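Local coordinates for pullulanase (Klebsiella oxytoca, PDB 2YOC), which hydrolyses the alpha-1,6-glucosidic linkages of pullulan and related alpha-dextrins, and is a cargo of a type 2 secretion system, at residues Ala300-Gln305 with Met349-Pro354; Gln304-Val309 with His321-Asp326; Phe720-Arg725 with Ile798-Ala803. All coordinates share one frame; numbering follows the deposited sequence.

In the fold
Following the chain from the N terminus, interactions 1 and 2 open on overlapping residues, sharing Gln304 and Gln305. Interaction 2 is the shorter closure, joining the two strands of the hairpin 305-311 and 317-326. Interaction 1 reaches further, bringing Ala300-Gln305 back onto strand 344-353, so that the hairpin lies within its longer loop. With centres about 11 Å apart, the two put strand 305-311 between its neighbours 317-326 and 344-353 in the antiparallel sheet of the carbohydrate-binding module 48 region. Interaction 3 opens after both have closed, about 47 and 52 Å away, centre to centre. Beside the parallel barrel, in the connection from its sixth to its seventh strand, it ties helix 722-729 to the hairpin at 799-804.

Interaction 1: residues Ala300-Gln305 with Met349-Pro354; sequences APTAQQ and MTVYHP
Gln304 and Gln305 together stand opposite the single residue Thr350, which makes a classic beta bulge, and their two N-H groups converge on one carbonyl. Thr350 O accepts from Gln304 N at 2.6 Å, nearly along the C=O axis, and from Gln305 N at 3.2 Å on a lone pair in the carbonyl plane. The return bond, Thr350 N to Gln305 O at 2.9 Å, completes an antiparallel hydrogen-bonded pair. The buried side is apolar and well filled. The selenomethionine Met349, bent at chi2 and again at chi3 (-55°), sets CE against the paired methyls of two alanines, 3.6 Å from Ala303 CB and 3.8 Å from Ala300 CB. Val351 lays CG2 beside Ala303 CA and Thr302 OG1. The side of partly exposed residues is looser: Gln305 CB rests on Thr350 CB at 3.8 Å, Gln304 CB approaches Thr350 CG2, and the amide of Gln304 leads off to donate from NE2 to Gln246 O. A water bridges the segments, donating to Thr302 O and accepting from Tyr352 N. Strand 358-364 continues the sheet beyond strand 344-353, Trp332 of strand 331-336 packs on Ala303 and Gln305, and helix 269-280 lies against Pro301 and Thr302.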
ATOM      1  N   ALA B 300     -10.919 -46.408  29.895  1.00 52.85           N
ATOM      2  CA  ALA B 300     -11.952 -46.957  29.014  1.00 52.32           C
ATOM      3  C   ALA B 300     -13.313 -46.674  29.700  1.00 56.59           C
ATOM      4  O   ALA B 300     -13.911 -47.585  30.266  1.00 55.77           O
ATOM      5  CB  ALA B 300     -11.720 -48.447  28.810  1.00 53.67           C
ATOM      6  N   PRO B 301     -13.764 -45.384  29.753  1.00 54.66           N
ATOM      7  CA  PRO B 301     -14.999 -45.064  30.492  1.00 54.33           C
ATOM      8  C   PRO B 301     -16.298 -45.652  29.945  1.00 59.82           C
ATOM      9  O   PRO B 301     -17.301 -45.693  30.670  1.00 60.70           O
ATOM     10  CB  PRO B 301     -14.996 -43.536  30.525  1.00 54.68           C
ATOM     11  CG  PRO B 301     -14.257 -43.147  29.294  1.00 59.20           C
ATOM     12  CD  PRO B 301     -13.168 -44.157  29.164  1.00 55.74           C
ATOM     13  N   THR B 302     -16.282 -46.144  28.701  1.00 55.85           N
ATOM     14  CA  THR B 302     -17.478 -46.744  28.125  1.00 56.14           C
ATOM     15  C   THR B 302     -17.480 -48.265  28.162  1.00 59.43           C
ATOM     16  O   THR B 302     -18.555 -48.862  28.036  1.00 60.34           O
ATOM     17  CB  THR B 302     -17.748 -46.206  26.727  1.00 62.55           C
ATOM     18  OG1 THR B 302     -16.794 -46.728  25.792  1.00 64.52           O
ATOM     19  CG2 THR B 302     -17.810 -44.696  26.701  1.00 57.79           C
ATOM     20  N   ALA B 303     -16.289 -48.887  28.283  1.00 54.13           N
ATOM     21  CA  ALA B 303     -16.130 -50.334  28.267  1.00 55.81           C
ATOM     22  C   ALA B 303     -17.020 -50.985  29.292  1.00 67.43           C
ATOM     23  O   ALA B 303     -17.159 -50.469  30.405  1.00 69.05           O
ATOM     24  CB  ALA B 303     -14.688 -50.735  28.499  1.00 55.86           C
ATOM     25  N   GLN B 304     -17.707 -52.053  28.866  1.00 66.21           N
ATOM     26  CA  GLN B 304     -18.596 -52.855  29.685  1.00 67.45           C
ATOM     27  C   GLN B 304     -17.779 -53.786  30.565  1.00 69.47           C
ATOM     28  O   GLN B 304     -18.158 -54.036  31.704  1.00 66.51           O
ATOM     29  CB  GLN B 304     -19.570 -53.616  28.795  1.00 69.93           C
ATOM     30  CG  GLN B 304     -20.784 -52.774  28.470  1.00 78.01           C
ATOM     31  CD  GLN B 304     -21.708 -53.442  27.501  1.00 96.18           C
ATOM     32  OE1 GLN B 304     -21.945 -54.667  27.544  1.00 89.94           O
ATOM     33  NE2 GLN B 304     -22.303 -52.625  26.643  1.00 85.34           N
ATOM     34  N   GLN B 305     -16.630 -54.248  30.036  1.00 68.31           N
ATOM     35  CA  GLN B 305     -15.646 -55.101  30.711  1.00 68.79           C
ATOM     36  C   GLN B 305     -14.229 -54.914  30.112  1.00 73.25           C
ATOM     37  O   GLN B 305     -14.092 -54.658  28.912  1.00 73.33           O
ATOM     38  CB  GLN B 305     -16.063 -56.580  30.689  1.00 70.38           C
ATOM     39  CG  GLN B 305     -15.346 -57.443  31.732  1.00 89.97           C
ATOM     40  CD  GLN B 305     -15.490 -56.944  33.157  1.00112.21           C
ATOM     41  OE1 GLN B 305     -16.606 -56.658  33.644  1.00105.65           O
ATOM     42  NE2 GLN B 305     -14.351 -56.820  33.850  1.00102.51           N
HETATM   43  N   MSE B 349     -11.141 -56.262  25.674  1.00 71.52           N
HETATM   44  CA  MSE B 349     -12.224 -55.300  25.761  1.00 68.85           C
HETATM   45  C   MSE B 349     -13.591 -55.917  25.494  1.00 74.81           C
HETATM   46  O   MSE B 349     -13.724 -56.884  24.736  1.00 76.02           O
HETATM   47  CB  MSE B 349     -12.025 -54.214  24.711  1.00 69.29           C
HETATM   48  CG  MSE B 349     -10.653 -53.569  24.714  1.00 74.79           C
HETATM   49 SE   MSE B 349     -10.298 -52.529  26.307  1.00 80.98          SE
HETATM   50  CE  MSE B 349     -11.894 -51.301  26.249  1.00 76.21           C
ATOM     51  N   THR B 350     -14.613 -55.302  26.095  1.00 70.58           N
ATOM     52  CA  THR B 350     -16.033 -55.542  25.875  1.00 70.58           C
ATOM     53  C   THR B 350     -16.573 -54.119  25.834  1.00 74.99           C
ATOM     54  O   THR B 350     -16.707 -53.480  26.886  1.00 75.49           O
ATOM     55  CB  THR B 350     -16.658 -56.409  26.926  1.00 68.62           C
ATOM     56  OG1 THR B 350     -16.009 -57.675  26.885  1.00 80.10           O
ATOM     57  CG2 THR B 350     -18.121 -56.584  26.688  1.00 59.94           C
ATOM     58  N   VAL B 351     -16.778 -53.593  24.608  1.00 68.21           N
ATOM     59  CA  VAL B 351     -17.145 -52.208  24.429  1.00 65.74           C
ATOM     60  C   VAL B 351     -18.017 -51.941  23.186  1.00 72.63           C
ATOM     61  O   VAL B 351     -17.789 -52.506  22.120  1.00 73.15           O
ATOM     62  CB  VAL B 351     -15.847 -51.339  24.477  1.00 65.99           C
ATOM     63  CG1 VAL B 351     -14.821 -51.776  23.424  1.00 64.98           C
ATOM     64  CG2 VAL B 351     -16.137 -49.840  24.424  1.00 64.11           C
ATOM     65  N   TYR B 352     -18.987 -51.041  23.328  1.00 69.24           N
ATOM     66  CA  TYR B 352     -19.830 -50.647  22.235  1.00 69.71           C
ATOM     67  C   TYR B 352     -19.052 -49.687  21.317  1.00 75.44           C
ATOM     68  O   TYR B 352     -18.552 -48.656  21.782  1.00 73.54           O
ATOM     69  CB  TYR B 352     -21.121 -49.992  22.763  1.00 71.56           C
ATOM     70  CG  TYR B 352     -21.868 -49.232  21.690  1.00 74.58           C
ATOM     71  CD1 TYR B 352     -22.607 -49.900  20.721  1.00 77.50           C
ATOM     72  CD2 TYR B 352     -21.769 -47.847  21.591  1.00 75.07           C
ATOM     73  CE1 TYR B 352     -23.284 -49.207  19.720  1.00 78.12           C
ATOM     74  CE2 TYR B 352     -22.422 -47.143  20.578  1.00 76.16           C
ATOM     75  CZ  TYR B 352     -23.180 -47.826  19.641  1.00 86.57           C
ATOM     76  OH  TYR B 352     -23.818 -47.120  18.639  1.00 86.60           O
ATOM     77  N   HIS B 353     -18.961 -50.017  20.014  1.00 73.94           N
ATOM     78  CA  HIS B 353     -18.303 -49.152  19.030  1.00 71.77           C
ATOM     79  C   HIS B 353     -19.380 -48.534  18.160  1.00 77.39           C
ATOM     80  O   HIS B 353     -20.069 -49.270  17.452  1.00 77.95           O
ATOM     81  CB  HIS B 353     -17.301 -49.925  18.153  1.00 72.35           C
ATOM     82  CG  HIS B 353     -16.261 -49.035  17.569  1.00 74.21           C
ATOM     83  ND1 HIS B 353     -16.605 -47.904  16.841  1.00 75.12           N
ATOM     84  CD2 HIS B 353     -14.918 -49.084  17.689  1.00 75.49           C
ATOM     85  CE1 HIS B 353     -15.462 -47.314  16.530  1.00 73.42           C
ATOM     86  NE2 HIS B 353     -14.417 -47.991  17.008  1.00 74.01           N
ATOM     87  N   PRO B 354     -19.529 -47.191  18.146  1.00 74.89           N
ATOM     88  CA  PRO B 354     -20.587 -46.581  17.326  1.00 74.46           C
ATOM     89  C   PRO B 354     -20.459 -46.750  15.813  1.00 76.69           C
ATOM     90  O   PRO B 354     -21.476 -46.663  15.122  1.00 78.44           O
ATOM     91  CB  PRO B 354     -20.575 -45.118  17.760  1.00 75.08           C
ATOM     92  CG  PRO B 354     -19.834 -45.096  19.067  1.00 79.03           C
ATOM     93  CD  PRO B 354     -18.810 -46.164  18.919  1.00 75.22           C
TER
HETATM   94  O   HOH W   1     -19.597 -50.682  25.952  1.00 53.88           O

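Interaction 2: residues Gln304-Val309 with His321-Asp326; sequences QQVDVV and HPMTRD
Val306 and Val308 meet the selenomethionine Met323 on the buried side of the hairpin. Met323 sets CG anti to its carbonyl carbon, beside the backbone N (chi1 -67°). The extended chi2 (171°) then puts SE 3.5 Å from Val306 CG1 and 3.7 Å from Val308 CG2, and the bend at chi3 turns CE. The two valines offer different branches: Val306 uses CG1, the methyl anti to its backbone N, whereas Val308 uses CG2, the one anti to its carbonyl carbon. Met323 CG and CE also touch that Val308 methyl, the two side chains crossing at about a right angle, while Val306 is crossed at a slant. Phe296 and Val298 of strand 293-299 pack on the same cluster, which belongs to the core of the immunoglobulin-like beta-sandwich expected of a carbohydrate-binding module 48 domain. Between the strands of this antiparallel hairpin, Val308 and His321 form a hydrogen-bonded pair, N to O at 2.8 Å in both directions, and Met323 N donates to Val306 O. The pair between them, Asp307 with Pro322, is non-hydrogen-bonded, a position where proline costs this hairpin no cross-strand bond; Asp307 CA makes a CH···O contact with His321 O at 3.3 Å. On the face bearing these two residues, Asp307 places CG beside its own backbone N (chi1 -64°), and OD1 reaches across to Pro322 CB at 3.4 Å. Gln305 runs alongside Pro322 in the same direction; its chain bends at chi2, which turns CD back, and NE2 donates weakly to Val306 O, the carbonyl that also accepts from Met323. On the Val308 face, the His321 ring stacks with Trp334 of strand 331-336.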
ATOM      1  N   GLN B 304     -17.707 -52.053  28.866  1.00 66.21           N
ATOM      2  CA  GLN B 304     -18.596 -52.855  29.685  1.00 67.45           C
ATOM      3  C   GLN B 304     -17.779 -53.786  30.565  1.00 69.47           C
ATOM      4  O   GLN B 304     -18.158 -54.036  31.704  1.00 66.51           O
ATOM      5  CB  GLN B 304     -19.570 -53.616  28.795  1.00 69.93           C
ATOM      6  CG  GLN B 304     -20.784 -52.774  28.470  1.00 78.01           C
ATOM      7  CD  GLN B 304     -21.708 -53.442  27.501  1.00 96.18           C
ATOM      8  OE1 GLN B 304     -21.945 -54.667  27.544  1.00 89.94           O
ATOM      9  NE2 GLN B 304     -22.303 -52.625  26.643  1.00 85.34           N
ATOM     10  N   GLN B 305     -16.630 -54.248  30.036  1.00 68.31           N
ATOM     11  CA  GLN B 305     -15.646 -55.101  30.711  1.00 68.79           C
ATOM     12  C   GLN B 305     -14.229 -54.914  30.112  1.00 73.25           C
ATOM     13  O   GLN B 305     -14.092 -54.658  28.912  1.00 73.33           O
ATOM     14  CB  GLN B 305     -16.063 -56.580  30.689  1.00 70.38           C
ATOM     15  CG  GLN B 305     -15.346 -57.443  31.732  1.00 89.97           C
ATOM     16  CD  GLN B 305     -15.490 -56.944  33.157  1.00112.21           C
ATOM     17  OE1 GLN B 305     -16.606 -56.658  33.644  1.00105.65           O
ATOM     18  NE2 GLN B 305     -14.351 -56.820  33.850  1.00102.51           N
ATOM     19  N   VAL B 306     -13.195 -55.003  30.973  1.00 68.15           N
ATOM     20  CA  VAL B 306     -11.775 -54.971  30.626  1.00 65.75           C
ATOM     21  C   VAL B 306     -11.074 -56.020  31.488  1.00 68.49           C
ATOM     22  O   VAL B 306     -11.305 -56.050  32.695  1.00 66.42           O
ATOM     23  CB  VAL B 306     -11.091 -53.582  30.789  1.00 67.17           C
ATOM     24  CG1 VAL B 306      -9.697 -53.582  30.151  1.00 65.94           C
ATOM     25  CG2 VAL B 306     -11.936 -52.456  30.219  1.00 65.24           C
ATOM     26  N   ASP B 307     -10.217 -56.865  30.867  1.00 68.40           N
ATOM     27  CA  ASP B 307      -9.404 -57.906  31.536  1.00 70.68           C
ATOM     28  C   ASP B 307      -7.946 -57.796  31.052  1.00 75.85           C
ATOM     29  O   ASP B 307      -7.723 -57.496  29.874  1.00 77.22           O
ATOM     30  CB  ASP B 307      -9.893 -59.335  31.183  1.00 74.37           C
ATOM     31  CG  ASP B 307     -11.287 -59.772  31.619  1.00 94.17           C
ATOM     32  OD1 ASP B 307     -12.003 -58.958  32.247  1.00 96.77           O
ATOM     33  OD2 ASP B 307     -11.672 -60.928  31.316  1.00102.28           O
ATOM     34  N   VAL B 308      -6.957 -58.062  31.921  1.00 70.51           N
ATOM     35  CA  VAL B 308      -5.565 -58.094  31.477  1.00 68.87           C
ATOM     36  C   VAL B 308      -5.359 -59.544  31.077  1.00 73.11           C
ATOM     37  O   VAL B 308      -5.704 -60.443  31.847  1.00 74.49           O
ATOM     38  CB  VAL B 308      -4.504 -57.688  32.534  1.00 72.17           C
ATOM     39  CG1 VAL B 308      -3.155 -57.396  31.869  1.00 70.66           C
ATOM     40  CG2 VAL B 308      -4.950 -56.501  33.372  1.00 71.14           C
ATOM     41  N   VAL B 309      -4.834 -59.778  29.881  1.00 68.14           N
ATOM     42  CA  VAL B 309      -4.544 -61.140  29.419  1.00 69.02           C
ATOM     43  C   VAL B 309      -3.042 -61.186  29.427  1.00 70.14           C
ATOM     44  O   VAL B 309      -2.423 -60.323  28.805  1.00 69.77           O
ATOM     45  CB  VAL B 309      -5.122 -61.455  28.006  1.00 72.53           C
ATOM     46  CG1 VAL B 309      -4.919 -62.918  27.642  1.00 73.30           C
ATOM     47  CG2 VAL B 309      -6.594 -61.081  27.916  1.00 72.49           C
ATOM     48  N   HIS B 321      -7.054 -61.684  33.897  1.00 76.81           N
ATOM     49  CA  HIS B 321      -7.512 -61.035  35.115  1.00 75.96           C
ATOM     50  C   HIS B 321      -8.486 -59.882  34.896  1.00 78.73           C
ATOM     51  O   HIS B 321      -8.083 -58.815  34.422  1.00 78.05           O
ATOM     52  CB  HIS B 321      -6.302 -60.568  35.928  1.00 75.72           C
ATOM     53  CG  HIS B 321      -5.227 -61.605  36.062  1.00 79.51           C
ATOM     54  ND1 HIS B 321      -4.058 -61.538  35.318  1.00 79.74           N
ATOM     55  CD2 HIS B 321      -5.182 -62.710  36.840  1.00 82.49           C
ATOM     56  CE1 HIS B 321      -3.330 -62.580  35.685  1.00 79.79           C
ATOM     57  NE2 HIS B 321      -3.967 -63.317  36.592  1.00 82.04           N
ATOM     58  N   PRO B 322      -9.769 -60.049  35.284  1.00 74.19           N
ATOM     59  CA  PRO B 322     -10.716 -58.928  35.166  1.00 72.66           C
ATOM     60  C   PRO B 322     -10.273 -57.734  36.029  1.00 76.29           C
ATOM     61  O   PRO B 322      -9.797 -57.912  37.158  1.00 77.78           O
ATOM     62  CB  PRO B 322     -12.045 -59.539  35.603  1.00 75.30           C
ATOM     63  CG  PRO B 322     -11.684 -60.680  36.416  1.00 80.54           C
ATOM     64  CD  PRO B 322     -10.410 -61.229  35.883  1.00 76.34           C
HETATM   65  N   MSE B 323     -10.326 -56.536  35.439  1.00 68.75           N
HETATM   66  CA  MSE B 323      -9.888 -55.286  36.048  1.00 65.86           C
HETATM   67  C   MSE B 323     -10.921 -54.594  36.928  1.00 72.05           C
HETATM   68  O   MSE B 323     -12.118 -54.861  36.799  1.00 74.65           O
HETATM   69  CB  MSE B 323      -9.368 -54.349  34.970  1.00 65.45           C
HETATM   70  CG  MSE B 323      -8.104 -54.879  34.366  1.00 71.48           C
HETATM   71 SE   MSE B 323      -7.540 -53.918  32.833  1.00 76.48          SE
HETATM   72  CE  MSE B 323      -6.134 -52.953  33.609  1.00 71.76           C
ATOM     73  N   THR B 324     -10.452 -53.706  37.826  1.00 66.14           N
ATOM     74  CA  THR B 324     -11.304 -52.967  38.744  1.00 64.89           C
ATOM     75  C   THR B 324     -11.581 -51.612  38.168  1.00 69.56           C
ATOM     76  O   THR B 324     -10.641 -50.852  37.864  1.00 70.28           O
ATOM     77  CB  THR B 324     -10.688 -52.933  40.156  1.00 66.16           C
ATOM     78  OG1 THR B 324     -10.498 -54.276  40.609  1.00 66.54           O
ATOM     79  CG2 THR B 324     -11.560 -52.199  41.156  1.00 61.01           C
ATOM     80  N   ARG B 325     -12.865 -51.291  38.019  1.00 66.25           N
ATOM     81  CA  ARG B 325     -13.268 -50.000  37.462  1.00 65.43           C
ATOM     82  C   ARG B 325     -13.385 -48.949  38.566  1.00 69.33           C
ATOM     83  O   ARG B 325     -13.998 -49.213  39.603  1.00 68.12           O
ATOM     84  CB  ARG B 325     -14.608 -50.136  36.703  1.00 65.36           C
ATOM     85  CG  ARG B 325     -15.014 -48.920  35.897  1.00 67.68           C
ATOM     86  CD  ARG B 325     -16.418 -49.094  35.366  1.00 67.58           C
ATOM     87  NE  ARG B 325     -16.711 -48.150  34.280  1.00 65.12           N
ATOM     88  CZ  ARG B 325     -17.356 -46.994  34.431  1.00 71.87           C
ATOM     89  NH1 ARG B 325     -17.790 -46.615  35.630  1.00 61.40           N
ATOM     90  NH2 ARG B 325     -17.569 -46.207  33.388  1.00 56.59           N
ATOM     91  N   ASP B 326     -12.797 -47.761  38.333  1.00 66.01           N
ATOM     92  CA  ASP B 326     -12.947 -46.612  39.210  1.00 66.20           C
ATOM     93  C   ASP B 326     -14.039 -45.800  38.540  1.00 69.97           C
ATOM     94  O   ASP B 326     -13.888 -45.398  37.376  1.00 67.93           O
ATOM     95  CB  ASP B 326     -11.643 -45.798  39.327  1.00 67.99           C
ATOM     96  CG  ASP B 326     -11.764 -44.493  40.124  1.00 83.56           C
ATOM     97  OD1 ASP B 326     -12.581 -44.450  41.093  1.00 88.21           O
ATOM     98  OD2 ASP B 326     -11.024 -43.530  39.804  1.00 81.84           O
TER

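Interaction 3: residues Phe720-Arg725 with Ile798-Ala803; sequences FSDRLR and IDYNGA. With SO4 (sulfate ion), chain R.
Arg723 and Tyr800 bring the backbones to 6.7 Å, CA to CA, where the start of helix 722-729 faces the type I' turn Tyr800-Ala803, with no hydrogen bond across. The contact is made by the tyrosine ring, whose CG stands anti to its backbone N (chi1 174°). Arg723 crosses one face: its CG forms a CH-pi contact 3.9 Å from the centroid of the Tyr800 ring, and NH1 comes to 3.3 Å from Tyr800 CD2, the guanidinium inclined 36° to the ring. Asn801 ND2 lies over the opposite face. Asp722 comes to the ring edge, OD2 3.3 Å from Tyr800 CE2, while its OD1 forms a salt bridge with Arg723 NH1, 2.6 Å away. With NE and NH2 also donating to Gly805 O and Pro804 O, the guanidinium is held at the CD2 rim of the ring. The phenol hydroxyl is hydrogen-bonded to Asp726 OD2. Just before the turn, Asp799 folds its OD2 over to accept from Gly802 N at 2.9 Å in an Asx motif. Along the chain, both segments fall in the run from the sixth strand, 718-720, to the seventh, 814-816, of the (beta/alpha)8 barrel characteristic of the alpha-amylase family.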
ATOM      1  N   PHE B 720       8.459 -23.910  11.278  1.00 51.52           N
ATOM      2  CA  PHE B 720       9.228 -23.870  10.043  1.00 52.80           C
ATOM      3  C   PHE B 720       8.750 -22.656   9.273  1.00 58.81           C
ATOM      4  O   PHE B 720       7.537 -22.377   9.238  1.00 57.31           O
ATOM      5  CB  PHE B 720       9.017 -25.141   9.184  1.00 55.11           C
ATOM      6  CG  PHE B 720       9.807 -26.356   9.593  1.00 56.92           C
ATOM      7  CD1 PHE B 720      11.095 -26.563   9.110  1.00 60.95           C
ATOM      8  CD2 PHE B 720       9.267 -27.297  10.466  1.00 60.09           C
ATOM      9  CE1 PHE B 720      11.833 -27.694   9.500  1.00 63.11           C
ATOM     10  CE2 PHE B 720      10.005 -28.426  10.855  1.00 63.11           C
ATOM     11  CZ  PHE B 720      11.277 -28.626  10.359  1.00 61.40           C
ATOM     12  N   SER B 721       9.705 -21.907   8.700  1.00 58.45           N
ATOM     13  CA  SER B 721       9.373 -20.748   7.880  1.00 59.01           C
ATOM     14  C   SER B 721       9.509 -21.100   6.409  1.00 64.50           C
ATOM     15  O   SER B 721      10.585 -21.505   5.930  1.00 66.28           O
ATOM     16  CB  SER B 721      10.204 -19.531   8.239  1.00 61.44           C
ATOM     17  OG  SER B 721       9.811 -18.430   7.439  1.00 67.47           O
ATOM     18  N   ASP B 722       8.376 -20.981   5.715  1.00 59.23           N
ATOM     19  CA  ASP B 722       8.192 -21.245   4.301  1.00 58.38           C
ATOM     20  C   ASP B 722       8.515 -19.999   3.469  1.00 58.55           C
ATOM     21  O   ASP B 722       8.646 -20.099   2.251  1.00 58.98           O
ATOM     22  CB  ASP B 722       6.750 -21.737   4.050  1.00 60.15           C
ATOM     23  CG  ASP B 722       5.606 -20.957   4.686  1.00 69.85           C
ATOM     24  OD1 ASP B 722       5.861 -20.192   5.641  1.00 69.21           O
ATOM     25  OD2 ASP B 722       4.447 -21.172   4.278  1.00 78.50           O
ATOM     26  N   ARG B 723       8.663 -18.838   4.131  1.00 50.53           N
ATOM     27  CA  ARG B 723       8.939 -17.565   3.489  1.00 49.95           C
ATOM     28  C   ARG B 723      10.270 -17.537   2.784  1.00 60.43           C
ATOM     29  O   ARG B 723      10.305 -17.269   1.584  1.00 62.51           O
ATOM     30  CB  ARG B 723       8.842 -16.406   4.479  1.00 43.98           C
ATOM     31  CG  ARG B 723       7.427 -15.967   4.771  1.00 37.88           C
ATOM     32  CD  ARG B 723       6.871 -16.781   5.880  1.00 42.19           C
ATOM     33  NE  ARG B 723       5.693 -16.179   6.468  1.00 47.26           N
ATOM     34  CZ  ARG B 723       4.539 -16.808   6.585  1.00 57.85           C
ATOM     35  NH1 ARG B 723       4.400 -18.043   6.128  1.00 40.78           N
ATOM     36  NH2 ARG B 723       3.515 -16.215   7.176  1.00 57.17           N
ATOM     37  N   LEU B 724      11.377 -17.773   3.508  1.00 59.49           N
ATOM     38  CA  LEU B 724      12.707 -17.758   2.880  1.00 60.08           C
ATOM     39  C   LEU B 724      12.810 -18.956   1.946  1.00 67.41           C
ATOM     40  O   LEU B 724      13.286 -18.805   0.822  1.00 68.97           O
ATOM     41  CB  LEU B 724      13.816 -17.755   3.940  1.00 59.41           C
ATOM     42  CG  LEU B 724      15.259 -17.853   3.471  1.00 63.57           C
ATOM     43  CD1 LEU B 724      16.156 -16.962   4.299  1.00 62.49           C
ATOM     44  CD2 LEU B 724      15.768 -19.286   3.549  1.00 64.96           C
ATOM     45  N   ARG B 725      12.285 -20.123   2.394  1.00 63.69           N
ATOM     46  CA  ARG B 725      12.292 -21.394   1.685  1.00 62.73           C
ATOM     47  C   ARG B 725      11.868 -21.240   0.264  1.00 68.65           C
ATOM     48  O   ARG B 725      12.637 -21.565  -0.631  1.00 70.36           O
ATOM     49  CB  ARG B 725      11.399 -22.398   2.393  1.00 59.47           C
ATOM     50  CG  ARG B 725      11.386 -23.746   1.711  1.00 57.01           C
ATOM     51  CD  ARG B 725      10.164 -24.511   2.125  1.00 66.18           C
ATOM     52  NE  ARG B 725       8.949 -23.993   1.498  1.00 81.08           N
ATOM     53  CZ  ARG B 725       7.721 -24.229   1.944  1.00 89.70           C
ATOM     54  NH1 ARG B 725       7.534 -24.919   3.063  1.00 64.65           N
ATOM     55  NH2 ARG B 725       6.671 -23.741   1.298  1.00 78.33           N
ATOM     56  N   ILE B 798       5.319  -7.089   5.096  1.00 49.71           N
ATOM     57  CA  ILE B 798       5.824  -7.667   3.828  1.00 48.66           C
ATOM     58  C   ILE B 798       4.972  -8.848   3.555  1.00 55.62           C
ATOM     59  O   ILE B 798       4.918  -9.741   4.383  1.00 56.72           O
ATOM     60  CB  ILE B 798       7.321  -8.084   3.897  1.00 50.54           C
ATOM     61  CG1 ILE B 798       8.239  -6.894   4.107  1.00 51.41           C
ATOM     62  CG2 ILE B 798       7.758  -8.959   2.701  1.00 49.18           C
ATOM     63  CD1 ILE B 798       8.337  -5.870   2.960  1.00 64.58           C
ATOM     64  N   ASP B 799       4.280  -8.864   2.434  1.00 55.63           N
ATOM     65  CA  ASP B 799       3.362  -9.965   2.081  1.00 56.27           C
ATOM     66  C   ASP B 799       4.067 -11.289   1.732  1.00 59.76           C
ATOM     67  O   ASP B 799       5.176 -11.287   1.201  1.00 60.47           O
ATOM     68  CB  ASP B 799       2.442  -9.507   0.932  1.00 58.74           C
ATOM     69  CG  ASP B 799       1.609 -10.585   0.303  1.00 80.15           C
ATOM     70  OD1 ASP B 799       2.130 -11.283  -0.604  1.00 93.09           O
ATOM     71  OD2 ASP B 799       0.447 -10.749   0.725  1.00 81.82           O
ATOM     72  N   TYR B 800       3.394 -12.403   2.023  1.00 55.66           N
ATOM     73  CA  TYR B 800       3.778 -13.749   1.624  1.00 55.78           C
ATOM     74  C   TYR B 800       2.520 -14.519   1.257  1.00 62.34           C
ATOM     75  O   TYR B 800       1.929 -15.197   2.102  1.00 62.08           O
ATOM     76  CB  TYR B 800       4.609 -14.476   2.677  1.00 55.67           C
ATOM     77  CG  TYR B 800       4.876 -15.920   2.300  1.00 56.90           C
ATOM     78  CD1 TYR B 800       5.754 -16.244   1.264  1.00 59.19           C
ATOM     79  CD2 TYR B 800       4.263 -16.966   2.985  1.00 56.43           C
ATOM     80  CE1 TYR B 800       6.005 -17.576   0.917  1.00 59.17           C
ATOM     81  CE2 TYR B 800       4.487 -18.296   2.633  1.00 56.61           C
ATOM     82  CZ  TYR B 800       5.369 -18.598   1.608  1.00 64.28           C
ATOM     83  OH  TYR B 800       5.612 -19.914   1.304  1.00 64.46           O
ATOM     84  N   ASN B 801       2.083 -14.373   0.004  1.00 60.54           N
ATOM     85  CA  ASN B 801       0.878 -15.027  -0.527  1.00 60.84           C
ATOM     86  C   ASN B 801      -0.383 -14.700   0.289  1.00 64.57           C
ATOM     87  O   ASN B 801      -1.184 -15.604   0.589  1.00 64.32           O
ATOM     88  CB  ASN B 801       1.063 -16.558  -0.650  1.00 62.98           C
ATOM     89  CG  ASN B 801       2.314 -17.051  -1.342  1.00 78.44           C
ATOM     90  OD1 ASN B 801       2.941 -16.352  -2.142  1.00 71.56           O
ATOM     91  ND2 ASN B 801       2.656 -18.316  -1.088  1.00 67.20           N
ATOM     92  N   GLY B 802      -0.530 -13.428   0.660  1.00 60.43           N
ATOM     93  CA  GLY B 802      -1.691 -12.980   1.421  1.00 60.61           C
ATOM     94  C   GLY B 802      -1.460 -12.932   2.914  1.00 65.58           C
ATOM     95  O   GLY B 802      -2.190 -12.259   3.653  1.00 66.58           O
ATOM     96  N   ALA B 803      -0.420 -13.624   3.360  1.00 60.98           N
ATOM     97  CA  ALA B 803      -0.035 -13.685   4.758  1.00 59.35           C
ATOM     98  C   ALA B 803       1.042 -12.657   5.117  1.00 62.69           C
ATOM     99  O   ALA B 803       1.843 -12.268   4.248  1.00 62.47           O
ATOM    100  CB  ALA B 803       0.469 -15.085   5.082  1.00 59.41           C
TER
HETATM  101  S   SO4 R2082       5.211  -5.466   0.116  1.00141.50           S
HETATM  102  O1  SO4 R2082       4.736  -6.842  -0.186  1.00145.43           O
HETATM  103  O2  SO4 R2082       4.920  -5.128   1.498  1.00145.69           O
HETATM  104  O3  SO4 R2082       4.494  -4.501  -0.716  1.00147.34           O
HETATM  105  O4  SO4 R2082       6.684  -5.365  -0.140  1.00146.98           O